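Local atomic coordinates of quinone oxidoreductase (Thermus thermophilus, PDB entry 1IYZ), a protein that binds NADPH and probably uses it to reduce quinones, as a member of the medium-chain dehydrogenase/reductase family. Residues Gly36-Asp41 with Thr295-Val300; Val109-Ala114 with Gly139-Gln144; Gly212-Ile217 with Leu237-Phe242. All blocks are in the same frame, centred on the assembly; numbering follows the deposited sequence.

Contact 1 (Gly36-Asp41 with Thr295-Val300). With NDP (NADPH dihydro-nicotinamide-adenine-dinucleotide phosphate), chain B.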
loop_
_atom_site.group_PDB
_atom_site.type_symbol
_atom_site.label_atom_id
_atom_site.label_comp_id
_atom_site.label_asym_id
_atom_site.label_seq_id
_atom_site.Cartn_x
_atom_site.Cartn_y
_atom_site.Cartn_z
ATOM N N GLY A 36 -10.757 4.735 17.595
ATOM C CA GLY A 36 -10.486 5.166 16.239
ATOM C C GLY A 36 -11.170 6.503 16.047
ATOM O O GLY A 36 -12.322 6.656 16.443
ATOM N N LEU A 37 -10.476 7.478 15.470
ATOM C CA LEU A 37 -11.089 8.783 15.248
ATOM C C LEU A 37 -11.719 8.865 13.860
ATOM O O LEU A 37 -11.220 8.282 12.901
ATOM C CB LEU A 37 -10.063 9.905 15.423
ATOM C CG LEU A 37 -9.399 10.031 16.796
ATOM C CD1 LEU A 37 -8.606 11.324 16.839
ATOM C CD2 LEU A 37 -10.448 10.031 17.902
ATOM N N ASN A 38 -12.822 9.597 13.769
ATOM C CA ASN A 38 -13.553 9.756 12.521
ATOM C C ASN A 38 -13.731 11.224 12.207
ATOM O O ASN A 38 -13.612 12.070 13.090
ATOM C CB ASN A 38 -14.933 9.113 12.653
ATOM C CG ASN A 38 -14.858 7.623 12.914
ATOM O OD1 ASN A 38 -14.487 6.841 12.027
ATOM N ND2 ASN A 38 -15.205 7.217 14.134
ATOM N N PHE A 39 -14.035 11.529 10.953
ATOM C CA PHE A 39 -14.243 12.913 10.554
ATOM C C PHE A 39 -15.482 13.423 11.265
ATOM O O PHE A 39 -15.613 14.609 11.545
ATOM C CB PHE A 39 -14.436 13.007 9.049
ATOM C CG PHE A 39 -14.078 14.338 8.483
ATOM C CD1 PHE A 39 -15.053 15.311 8.282
ATOM C CD2 PHE A 39 -12.751 14.640 8.190
ATOM C CE1 PHE A 39 -14.712 16.570 7.799
ATOM C CE2 PHE A 39 -12.398 15.892 7.707
ATOM C CZ PHE A 39 -13.382 16.864 7.511
ATOM N N ALA A 40 -16.389 12.505 11.566
ATOM C CA ALA A 40 -17.621 12.848 12.262
ATOM C C ALA A 40 -17.310 13.438 13.636
ATOM O O ALA A 40 -18.018 14.329 14.101
ATOM C CB ALA A 40 -18.507 11.602 12.409
ATOM N N ASP A 41 -16.257 12.935 14.281
ATOM C CA ASP A 41 -15.858 13.413 15.604
ATOM C C ASP A 41 -15.453 14.874 15.490
ATOM O O ASP A 41 -15.749 15.700 16.361
ATOM C CB ASP A 41 -14.683 12.579 16.149
ATOM C CG ASP A 41 -15.079 11.125 16.461
ATOM O OD1 ASP A 41 -16.062 10.914 17.223
ATOM O OD2 ASP A 41 -14.401 10.200 15.947
ATOM N N THR A 295 -2.478 8.945 5.770
ATOM C CA THR A 295 -3.160 7.832 5.121
ATOM C C THR A 295 -3.518 6.802 6.196
ATOM O O THR A 295 -2.777 6.632 7.171
ATOM C CB THR A 295 -2.272 7.151 4.065
ATOM O OG1 THR A 295 -1.187 6.487 4.714
ATOM C CG2 THR A 295 -1.719 8.173 3.093
ATOM N N GLY A 296 -4.651 6.125 6.023
ATOM C CA GLY A 296 -5.065 5.131 6.994
ATOM C C GLY A 296 -5.954 5.703 8.084
ATOM O O GLY A 296 -6.433 6.832 7.994
ATOM N N LYS A 297 -6.171 4.920 9.129
ATOM C CA LYS A 297 -7.016 5.336 10.234
ATOM C C LYS A 297 -6.200 6.022 11.313
ATOM O O LYS A 297 -5.101 5.580 11.661
ATOM C CB LYS A 297 -7.704 4.113 10.841
ATOM C CG LYS A 297 -8.722 4.410 11.920
ATOM C CD LYS A 297 -10.054 4.804 11.310
ATOM C CE LYS A 297 -11.153 4.793 12.353
ATOM N NZ LYS A 297 -12.472 5.121 11.759
ATOM N N VAL A 298 -6.728 7.115 11.842
ATOM C CA VAL A 298 -6.044 7.806 12.917
ATOM C C VAL A 298 -6.480 7.028 14.143
ATOM O O VAL A 298 -7.662 6.759 14.314
ATOM C CB VAL A 298 -6.507 9.265 13.046
ATOM C CG1 VAL A 298 -5.944 9.878 14.326
ATOM C CG2 VAL A 298 -6.058 10.055 11.818
ATOM N N VAL A 299 -5.533 6.647 14.988
ATOM C CA VAL A 299 -5.884 5.886 16.171
ATOM C C VAL A 299 -5.228 6.427 17.430
ATOM O O VAL A 299 -4.099 6.887 17.404
ATOM C CB VAL A 299 -5.480 4.393 16.007
ATOM C CG1 VAL A 299 -5.972 3.577 17.197
ATOM C CG2 VAL A 299 -6.056 3.839 14.722
ATOM N N VAL A 300 -5.962 6.388 18.530
ATOM C CA VAL A 300 -5.428 6.810 19.808
ATOM C C VAL A 300 -5.320 5.505 20.579
ATOM O O VAL A 300 -6.248 4.691 20.583
ATOM C CB VAL A 300 -6.369 7.772 20.553
ATOM C CG1 VAL A 300 -5.825 8.050 21.944
ATOM C CG2 VAL A 300 -6.509 9.066 19.773
HETATM P PA NDP B . -10.107 9.387 5.982
HETATM O O1A NDP B . -9.131 8.887 6.610
HETATM O O2A NDP B . -10.651 9.073 4.566
HETATM O O5B NDP B . -9.826 11.122 5.734
HETATM C C5B NDP B . -10.513 12.006 4.887
HETATM C C4B NDP B . -9.802 12.059 3.569
HETATM O O4B NDP B . -10.741 12.751 2.757
HETATM C C3B NDP B . -8.514 12.890 3.495
HETATM O O3B NDP B . -7.385 12.076 3.907
HETATM C C2B NDP B . -8.557 13.436 2.075
HETATM O O2B NDP B . -7.840 12.540 1.236
HETATM C C1B NDP B . -10.107 13.491 1.722
HETATM N N9A NDP B . -10.406 14.925 1.592
HETATM C C8A NDP B . -10.767 15.586 0.491
HETATM N N7A NDP B . -10.903 16.888 0.768
HETATM C C5A NDP B . -10.617 16.989 2.047
HETATM C C6A NDP B . -10.597 18.174 2.770
HETATM N N6A NDP B . -10.880 19.356 2.234
HETATM N N1A NDP B . -10.260 18.060 4.056
HETATM C C2A NDP B . -9.953 16.867 4.638
HETATM N N3A NDP B . -9.971 15.735 3.931
HETATM C C4A NDP B . -10.299 15.787 2.607
HETATM O O3 NDP B . -11.541 9.674 6.544
HETATM P PN NDP B . -12.391 9.566 7.871
HETATM O O1N NDP B . -13.177 8.363 8.064
HETATM O O2N NDP B . -12.645 10.893 8.530
HETATM O O5D NDP B . -13.546 10.069 6.819
HETATM C C5D NDP B . -13.553 11.330 6.048
HETATM C C4D NDP B . -14.851 11.410 5.176
HETATM O O4D NDP B . -15.629 10.204 5.324
HETATM C C3D NDP B . -15.754 12.538 5.676
HETATM O O3D NDP B . -16.280 13.236 4.551
HETATM C C2D NDP B . -16.773 11.817 6.521
HETATM O O2D NDP B . -17.909 12.622 6.794
HETATM C C1D NDP B . -17.000 10.592 5.565
HETATM N N1N NDP B . -17.781 9.521 6.265
HETATM C C2N NDP B . -19.187 9.673 6.179
HETATM C C3N NDP B . -20.008 8.668 6.834
HETATM C C7N NDP B . -21.492 8.773 6.763
HETATM O O7N NDP B . -22.271 8.282 7.617
HETATM N N7N NDP B . -22.075 9.420 5.717
HETATM C C4N NDP B . -19.361 7.616 7.510
HETATM C C5N NDP B . -17.995 7.491 7.580
HETATM C C6N NDP B . -17.197 8.442 6.956
HETATM P P2B NDP B . -7.089 13.077 -0.151
HETATM O O1X NDP B . -6.703 11.840 -0.862
HETATM O O2X NDP B . -8.101 13.863 -0.869
HETATM O O3X NDP B . -5.969 13.890 0.362
HETATM O O HOH W 1 -8.992 8.431 10.325
#
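K297 reaches across to N38 with its terminal amine. NZ of K297 donates to OD1 of N38 at 2.7 Å, coming from above the carbonyl plane of the amide. The lysine chain leaves its backbone with CG anti to the backbone N (chi1 -174°) and bends at the next bond. That bend brings CE of K297 to 3.5 Å from the carbonyl O of L37. NZ of K297 also forms a salt bridge with E62, so the buried ammonium has both a neutral and an acidic partner. Along the strand edge, the backbone N of L37 donates to V298 O at 3.1 Å, nearly straight at 170°. G36 and V299 form an antiparallel, non-hydrogen-bonded pair beside it. Next to this bond, CD1 of L37 packs against CG1 of V298 at 3.9 Å, with helix 282-290 alongside.

The side facing the cofactor is looser. A water accepts from V298 N and gives only a weak bond to L37 O. F39 lies beyond touch of 295-300 and borders the NADPH. A strand end from the GroES-like part meeting the C-terminal strand beside bound NADPH belongs to the catalytic-domain sheet of the medium-chain dehydrogenase/reductase fold.

Contact 2 (Val109-Ala114 with Gly139-Gln144). With NDP (NADPH dihydro-nicotinamide-adenine-dinucleotide phosphate), chain B.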
loop_
_atom_site.group_PDB
_atom_site.type_symbol
_atom_site.label_atom_id
_atom_site.label_comp_id
_atom_site.label_asym_id
_atom_site.label_seq_id
_atom_site.Cartn_x
_atom_site.Cartn_y
_atom_site.Cartn_z
ATOM N N VAL A 109 -16.659 1.687 11.857
ATOM C CA VAL A 109 -17.169 2.753 11.010
ATOM C C VAL A 109 -16.809 2.640 9.530
ATOM O O VAL A 109 -17.696 2.661 8.671
ATOM C CB VAL A 109 -16.733 4.148 11.535
ATOM C CG1 VAL A 109 -17.325 5.254 10.660
ATOM C CG2 VAL A 109 -17.193 4.318 12.965
ATOM N N SER A 110 -15.521 2.503 9.227
ATOM C CA SER A 110 -15.087 2.421 7.836
ATOM C C SER A 110 -15.649 1.250 7.035
ATOM O O SER A 110 -16.163 1.442 5.932
ATOM C CB SER A 110 -13.561 2.418 7.760
ATOM O OG SER A 110 -13.033 3.672 8.163
ATOM N N PHE A 111 -15.565 0.042 7.581
ATOM C CA PHE A 111 -16.072 -1.122 6.871
ATOM C C PHE A 111 -17.587 -1.230 6.803
ATOM O O PHE A 111 -18.136 -1.660 5.786
ATOM C CB PHE A 111 -15.445 -2.377 7.460
ATOM C CG PHE A 111 -14.024 -2.552 7.049
ATOM C CD1 PHE A 111 -13.696 -3.357 5.959
ATOM C CD2 PHE A 111 -13.017 -1.816 7.668
ATOM C CE1 PHE A 111 -12.388 -3.421 5.488
ATOM C CE2 PHE A 111 -11.714 -1.872 7.205
ATOM C CZ PHE A 111 -11.398 -2.676 6.112
ATOM N N LEU A 112 -18.274 -0.837 7.868
ATOM C CA LEU A 112 -19.727 -0.886 7.840
ATOM C C LEU A 112 -20.221 0.151 6.838
ATOM O O LEU A 112 -21.137 -0.119 6.066
ATOM C CB LEU A 112 -20.314 -0.606 9.225
ATOM C CG LEU A 112 -20.367 -1.808 10.172
ATOM C CD1 LEU A 112 -20.837 -1.386 11.557
ATOM C CD2 LEU A 112 -21.303 -2.850 9.580
ATOM N N THR A 113 -19.598 1.330 6.841
ATOM C CA THR A 113 -19.977 2.396 5.921
ATOM C C THR A 113 -19.734 1.964 4.479
ATOM O O THR A 113 -20.589 2.144 3.614
ATOM C CB THR A 113 -19.165 3.699 6.180
ATOM O OG1 THR A 113 -19.446 4.196 7.495
ATOM C CG2 THR A 113 -19.525 4.773 5.151
ATOM N N ALA A 114 -18.564 1.390 4.223
ATOM C CA ALA A 114 -18.220 0.955 2.873
ATOM C C ALA A 114 -19.178 -0.108 2.363
ATOM O O ALA A 114 -19.654 -0.044 1.232
ATOM C CB ALA A 114 -16.787 0.428 2.836
ATOM N N GLY A 139 -11.648 5.301 2.731
ATOM C CA GLY A 139 -11.224 4.937 1.386
ATOM C C GLY A 139 -10.568 3.575 1.252
ATOM O O GLY A 139 -10.959 2.773 0.413
ATOM N N THR A 140 -9.564 3.316 2.082
ATOM C CA THR A 140 -8.834 2.052 2.056
ATOM C C THR A 140 -9.743 0.865 2.372
ATOM O O THR A 140 -9.514 -0.247 1.885
ATOM C CB THR A 140 -7.666 2.070 3.058
ATOM O OG1 THR A 140 -8.174 2.318 4.379
ATOM C CG2 THR A 140 -6.659 3.140 2.680
ATOM N N ALA A 141 -10.764 1.101 3.192
ATOM C CA ALA A 141 -11.711 0.045 3.536
ATOM C C ALA A 141 -12.571 -0.243 2.310
ATOM O O ALA A 141 -12.704 -1.398 1.886
ATOM C CB ALA A 141 -12.601 0.480 4.699
ATOM N N ALA A 142 -13.141 0.819 1.742
ATOM C CA ALA A 142 -14.000 0.701 0.571
ATOM C C ALA A 142 -13.323 -0.075 -0.558
ATOM O O ALA A 142 -13.957 -0.915 -1.212
ATOM C CB ALA A 142 -14.418 2.084 0.083
ATOM N N VAL A 143 -12.041 0.192 -0.787
ATOM C CA VAL A 143 -11.324 -0.507 -1.849
ATOM C C VAL A 143 -11.349 -2.016 -1.626
ATOM O O VAL A 143 -11.633 -2.782 -2.550
ATOM C CB VAL A 143 -9.856 -0.049 -1.949
ATOM C CG1 VAL A 143 -9.131 -0.846 -3.036
ATOM C CG2 VAL A 143 -9.800 1.440 -2.254
ATOM N N GLN A 144 -11.061 -2.437 -0.398
ATOM C CA GLN A 144 -11.046 -3.856 -0.072
ATOM C C GLN A 144 -12.440 -4.477 -0.178
ATOM O O GLN A 144 -12.624 -5.489 -0.864
ATOM C CB GLN A 144 -10.476 -4.061 1.330
ATOM C CG GLN A 144 -9.101 -3.444 1.509
ATOM C CD GLN A 144 -8.548 -3.622 2.915
ATOM O OE1 GLN A 144 -8.288 -4.746 3.357
ATOM N NE2 GLN A 144 -8.374 -2.509 3.629
HETATM P PA NDP B . -10.107 9.387 5.982
HETATM O O1A NDP B . -9.131 8.887 6.610
HETATM O O2A NDP B . -10.651 9.073 4.566
HETATM O O5B NDP B . -9.826 11.122 5.734
HETATM C C5B NDP B . -10.513 12.006 4.887
HETATM C C4B NDP B . -9.802 12.059 3.569
HETATM O O4B NDP B . -10.741 12.751 2.757
HETATM C C3B NDP B . -8.514 12.890 3.495
HETATM O O3B NDP B . -7.385 12.076 3.907
HETATM C C2B NDP B . -8.557 13.436 2.075
HETATM O O2B NDP B . -7.840 12.540 1.236
HETATM C C1B NDP B . -10.107 13.491 1.722
HETATM N N9A NDP B . -10.406 14.925 1.592
HETATM C C8A NDP B . -10.767 15.586 0.491
HETATM N N7A NDP B . -10.903 16.888 0.768
HETATM C C5A NDP B . -10.617 16.989 2.047
HETATM C C6A NDP B . -10.597 18.174 2.770
HETATM N N6A NDP B . -10.880 19.356 2.234
HETATM N N1A NDP B . -10.260 18.060 4.056
HETATM C C2A NDP B . -9.953 16.867 4.638
HETATM N N3A NDP B . -9.971 15.735 3.931
HETATM C C4A NDP B . -10.299 15.787 2.607
HETATM O O3 NDP B . -11.541 9.674 6.544
HETATM P PN NDP B . -12.391 9.566 7.871
HETATM O O1N NDP B . -13.177 8.363 8.064
HETATM O O2N NDP B . -12.645 10.893 8.530
HETATM O O5D NDP B . -13.546 10.069 6.819
HETATM C C5D NDP B . -13.553 11.330 6.048
HETATM C C4D NDP B . -14.851 11.410 5.176
HETATM O O4D NDP B . -15.629 10.204 5.324
HETATM C C3D NDP B . -15.754 12.538 5.676
HETATM O O3D NDP B . -16.280 13.236 4.551
HETATM C C2D NDP B . -16.773 11.817 6.521
HETATM O O2D NDP B . -17.909 12.622 6.794
HETATM C C1D NDP B . -17.000 10.592 5.565
HETATM N N1N NDP B . -17.781 9.521 6.265
HETATM C C2N NDP B . -19.187 9.673 6.179
HETATM C C3N NDP B . -20.008 8.668 6.834
HETATM C C7N NDP B . -21.492 8.773 6.763
HETATM O O7N NDP B . -22.271 8.282 7.617
HETATM N N7N NDP B . -22.075 9.420 5.717
HETATM C C4N NDP B . -19.361 7.616 7.510
HETATM C C5N NDP B . -17.995 7.491 7.580
HETATM C C6N NDP B . -17.197 8.442 6.956
HETATM P P2B NDP B . -7.089 13.077 -0.151
HETATM O O1X NDP B . -6.703 11.840 -0.862
HETATM O O2X NDP B . -8.101 13.863 -0.869
HETATM O O3X NDP B . -5.969 13.890 0.362
#
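The ring of F111 has A141 over one face. The methyl CB of A141 sits 3.6 Å from the ring centroid of F111, only 14° off the normal, which makes a CH-pi contact. CB of A141 lies closest to CE2 of F111, at 3.5 Å, and so is shifted a little toward the rim. Q144 meets the edge of the same ring, with NE2 near the ring plane and 3.9 Å from CZ of F111. The ring swings across to the second helix because CG stands beside the backbone N, anti to the carbonyl carbon (chi1 -75°). The ring of F107 also meets that of F111.

The amide of Q144 is held by two bonds. NE2 of Q144 donates to T140 O, one turn back, at 3.1 Å. That oxygen lies in the amide plane of Q144, while the donor stands above the carbonyl plane of T140. OE1 accepts from the backbone N of R270. These bonds are likely to fix the amide's rotation and keep its NE2 end toward F111.

The axes of segments 109-114 and 139-144 cross at -48° and approach to 8.3 Å. Helix 137-148 follows the first strand of the Rossmann-type nucleotide-binding domain, and helix 108-120 lies against it. Small residues let them approach. CB of A114 reaches CA of A142 at 3.6 Å, and CB of S110 touches CB of A141.

T113 faces the cofactor instead. OG1 of T113 is 3.4 Å from C4N of the nicotinamide of NADPH, and CG1 of V109 also borders that ring. The hydroxyl OG1 of T113 donates to V109 O at 2.6 Å. The backbone N of T113 reaches the same oxygen from the opposite face of its plane.

Contact 3 (Gly212-Ile217 with Leu237-Phe242). With NDP (NADPH dihydro-nicotinamide-adenine-dinucleotide phosphate), chain B.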
loop_
_atom_site.group_PDB
_atom_site.type_symbol
_atom_site.label_atom_id
_atom_site.label_comp_id
_atom_site.label_asym_id
_atom_site.label_seq_id
_atom_site.Cartn_x
_atom_site.Cartn_y
_atom_site.Cartn_z
ATOM N N GLY A 212 -25.953 4.488 -13.597
ATOM C CA GLY A 212 -24.969 4.574 -12.535
ATOM C C GLY A 212 -25.545 5.274 -11.325
ATOM O O GLY A 212 -26.459 6.086 -11.453
ATOM N N ARG A 213 -25.033 4.960 -10.142
ATOM C CA ARG A 213 -25.526 5.605 -8.938
ATOM C C ARG A 213 -24.389 6.191 -8.115
ATOM O O ARG A 213 -23.358 5.552 -7.904
ATOM C CB ARG A 213 -26.337 4.621 -8.096
ATOM C CG ARG A 213 -25.947 3.180 -8.276
ATOM C CD ARG A 213 -26.875 2.472 -9.239
ATOM N NE ARG A 213 -26.134 1.724 -10.254
ATOM C CZ ARG A 213 -25.411 0.631 -10.023
ATOM N NH1 ARG A 213 -25.321 0.120 -8.797
ATOM N NH2 ARG A 213 -24.756 0.057 -11.022
ATOM N N LEU A 214 -24.574 7.429 -7.670
ATOM C CA LEU A 214 -23.571 8.106 -6.864
ATOM C C LEU A 214 -24.041 8.093 -5.419
ATOM O O LEU A 214 -25.159 8.501 -5.128
ATOM C CB LEU A 214 -23.382 9.546 -7.354
ATOM C CG LEU A 214 -22.474 10.491 -6.549
ATOM C CD1 LEU A 214 -22.033 11.651 -7.427
ATOM C CD2 LEU A 214 -23.216 11.009 -5.317
ATOM N N VAL A 215 -23.203 7.594 -4.519
ATOM C CA VAL A 215 -23.561 7.552 -3.110
ATOM C C VAL A 215 -22.942 8.759 -2.423
ATOM O O VAL A 215 -21.722 8.920 -2.404
ATOM C CB VAL A 215 -23.037 6.282 -2.445
ATOM C CG1 VAL A 215 -23.501 6.222 -0.994
ATOM C CG2 VAL A 215 -23.504 5.069 -3.227
ATOM N N TYR A 216 -23.785 9.616 -1.867
ATOM C CA TYR A 216 -23.306 10.810 -1.196
ATOM C C TYR A 216 -22.965 10.461 0.244
ATOM O O TYR A 216 -23.841 10.393 1.104
ATOM C CB TYR A 216 -24.382 11.887 -1.248
ATOM C CG TYR A 216 -23.824 13.273 -1.225
ATOM C CD1 TYR A 216 -23.175 13.766 -0.096
ATOM C CD2 TYR A 216 -23.906 14.084 -2.344
ATOM C CE1 TYR A 216 -22.618 15.037 -0.085
ATOM C CE2 TYR A 216 -23.353 15.355 -2.348
ATOM C CZ TYR A 216 -22.709 15.827 -1.217
ATOM O OH TYR A 216 -22.146 17.082 -1.235
ATOM N N ILE A 217 -21.684 10.245 0.505
ATOM C CA ILE A 217 -21.238 9.863 1.839
ATOM C C ILE A 217 -20.717 11.015 2.689
ATOM O O ILE A 217 -20.736 10.945 3.916
ATOM C CB ILE A 217 -20.163 8.766 1.740
ATOM C CG1 ILE A 217 -20.766 7.527 1.090
ATOM C CG2 ILE A 217 -19.646 8.405 3.107
ATOM C CD1 ILE A 217 -19.761 6.437 0.840
ATOM N N LEU A 237 -29.646 8.037 -13.905
ATOM C CA LEU A 237 -28.681 8.050 -12.832
ATOM C C LEU A 237 -29.397 8.165 -11.494
ATOM O O LEU A 237 -30.583 8.496 -11.440
ATOM C CB LEU A 237 -27.750 9.237 -13.012
ATOM C CG LEU A 237 -27.081 9.328 -14.374
ATOM C CD1 LEU A 237 -26.265 10.610 -14.429
ATOM C CD2 LEU A 237 -26.215 8.096 -14.605
ATOM N N ALA A 238 -28.676 7.892 -10.413
ATOM C CA ALA A 238 -29.266 8.001 -9.093
ATOM C C ALA A 238 -28.299 8.627 -8.098
ATOM O O ALA A 238 -27.082 8.446 -8.197
ATOM C CB ALA A 238 -29.708 6.628 -8.601
ATOM N N VAL A 239 -28.848 9.383 -7.153
ATOM C CA VAL A 239 -28.050 9.992 -6.107
ATOM C C VAL A 239 -28.607 9.482 -4.777
ATOM O O VAL A 239 -29.809 9.561 -4.528
ATOM C CB VAL A 239 -28.129 11.534 -6.144
ATOM C CG1 VAL A 239 -27.351 12.127 -4.972
ATOM C CG2 VAL A 239 -27.567 12.047 -7.449
ATOM N N LEU A 240 -27.733 8.937 -3.936
ATOM C CA LEU A 240 -28.151 8.420 -2.638
ATOM C C LEU A 240 -27.502 9.144 -1.468
ATOM O O LEU A 240 -26.281 9.140 -1.332
ATOM C CB LEU A 240 -27.817 6.934 -2.506
ATOM C CG LEU A 240 -28.565 5.932 -3.378
ATOM C CD1 LEU A 240 -28.273 6.185 -4.859
ATOM C CD2 LEU A 240 -28.133 4.527 -2.964
ATOM N N GLY A 241 -28.322 9.774 -0.633
ATOM C CA GLY A 241 -27.790 10.436 0.536
ATOM C C GLY A 241 -27.465 9.285 1.469
ATOM O O GLY A 241 -28.166 8.273 1.465
ATOM N N PHE A 242 -26.413 9.410 2.264
ATOM C CA PHE A 242 -26.056 8.317 3.150
ATOM C C PHE A 242 -25.541 8.770 4.501
ATOM O O PHE A 242 -24.747 9.708 4.600
ATOM C CB PHE A 242 -25.015 7.420 2.461
ATOM C CG PHE A 242 -24.553 6.264 3.303
ATOM C CD1 PHE A 242 -23.600 6.449 4.305
ATOM C CD2 PHE A 242 -25.101 4.999 3.124
ATOM C CE1 PHE A 242 -23.202 5.396 5.121
ATOM C CE2 PHE A 242 -24.713 3.935 3.933
ATOM C CZ PHE A 242 -23.759 4.135 4.938
HETATM P PA NDP B . -10.107 9.387 5.982
HETATM O O1A NDP B . -9.131 8.887 6.610
HETATM O O2A NDP B . -10.651 9.073 4.566
HETATM O O5B NDP B . -9.826 11.122 5.734
HETATM C C5B NDP B . -10.513 12.006 4.887
HETATM C C4B NDP B . -9.802 12.059 3.569
HETATM O O4B NDP B . -10.741 12.751 2.757
HETATM C C3B NDP B . -8.514 12.890 3.495
HETATM O O3B NDP B . -7.385 12.076 3.907
HETATM C C2B NDP B . -8.557 13.436 2.075
HETATM O O2B NDP B . -7.840 12.540 1.236
HETATM C C1B NDP B . -10.107 13.491 1.722
HETATM N N9A NDP B . -10.406 14.925 1.592
HETATM C C8A NDP B . -10.767 15.586 0.491
HETATM N N7A NDP B . -10.903 16.888 0.768
HETATM C C5A NDP B . -10.617 16.989 2.047
HETATM C C6A NDP B . -10.597 18.174 2.770
HETATM N N6A NDP B . -10.880 19.356 2.234
HETATM N N1A NDP B . -10.260 18.060 4.056
HETATM C C2A NDP B . -9.953 16.867 4.638
HETATM N N3A NDP B . -9.971 15.735 3.931
HETATM C C4A NDP B . -10.299 15.787 2.607
HETATM O O3 NDP B . -11.541 9.674 6.544
HETATM P PN NDP B . -12.391 9.566 7.871
HETATM O O1N NDP B . -13.177 8.363 8.064
HETATM O O2N NDP B . -12.645 10.893 8.530
HETATM O O5D NDP B . -13.546 10.069 6.819
HETATM C C5D NDP B . -13.553 11.330 6.048
HETATM C C4D NDP B . -14.851 11.410 5.176
HETATM O O4D NDP B . -15.629 10.204 5.324
HETATM C C3D NDP B . -15.754 12.538 5.676
HETATM O O3D NDP B . -16.280 13.236 4.551
HETATM C C2D NDP B . -16.773 11.817 6.521
HETATM O O2D NDP B . -17.909 12.622 6.794
HETATM C C1D NDP B . -17.000 10.592 5.565
HETATM N N1N NDP B . -17.781 9.521 6.265
HETATM C C2N NDP B . -19.187 9.673 6.179
HETATM C C3N NDP B . -20.008 8.668 6.834
HETATM C C7N NDP B . -21.492 8.773 6.763
HETATM O O7N NDP B . -22.271 8.282 7.617
HETATM N N7N NDP B . -22.075 9.420 5.717
HETATM C C4N NDP B . -19.361 7.616 7.510
HETATM C C5N NDP B . -17.995 7.491 7.580
HETATM C C6N NDP B . -17.197 8.442 6.956
HETATM P P2B NDP B . -7.089 13.077 -0.151
HETATM O O1X NDP B . -6.703 11.840 -0.862
HETATM O O2X NDP B . -8.101 13.863 -0.869
HETATM O O3X NDP B . -5.969 13.890 0.362
#
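I217 and F242, neighbours just past the ends of two parallel strands, offer their carbonyl oxygens to one amide nitrogen of NADPH. N7N of the nicotinamide carboxamide donates to I217 O at 2.7 Å and to F242 O at 2.9 Å. Both bonds are fairly straight, at 163° and 150°. Together they hold the carboxamide by two backbone acceptors and would resist its rotation. The ring of F242 turns its edge to the same group, with C7N of NADPH in the ring plane. CG of F242 is anti to the backbone N (chi1 179°), which points the ring toward helix 108-120, where T113 and L116 touch it.

Strands 212-216 and 238-241 are the last two in the parallel six-stranded sheet of the Rossmann fold. Strand 238-241 is at the edge within this chain. Its pairing runs from A238 N to G212 O, then L214 N to A238 O, L240 N to L214 O and Y216 N to L240 O. The bond from F242 N to Y216 O is weak.

One side of the sheet carries R213, V215, A238 and L240. There CB of R213 meets CB of A238 at 4.0 Å, while the guanidinium bonds to A121 O and forms a salt bridge with E127. CG1 of V215 packs at 4.0 Å on CB of F242. CG1 of I217 lies 4.4 Å from CD1 of the F242 ring. With an alanine in place of F242, the nicotinamide carboxamide would probably lose its ring-edge neighbour and a gap would open beside T113 and I217. L214, Y216 and V239 occupy the other side, where CD2 of L214 approaches CG1 of V239 and helix 201-205 covers them.

Overall arrangement
Going from the N terminus, strand 27-36 leads into 36-41, whose partner 295-300 comes only near the C terminus. Contact 1 therefore closes a long loop, and both other contacts are nested inside it. Contact 2 closes first, joining helix 108-120 to helix 137-148. Contact 3 opens after it, in series, and joins the last two strands of the parallel sheet. No two contacts cross. Contact 2 sits between the others in space: V109 touches N38, and T113 touches F242 and I217. Contacts 1 and 3 do not touch, their nearest atoms being about 8 Å apart. All three border the bound NADPH, which lies between the catalytic sheet and the nucleotide-binding domain.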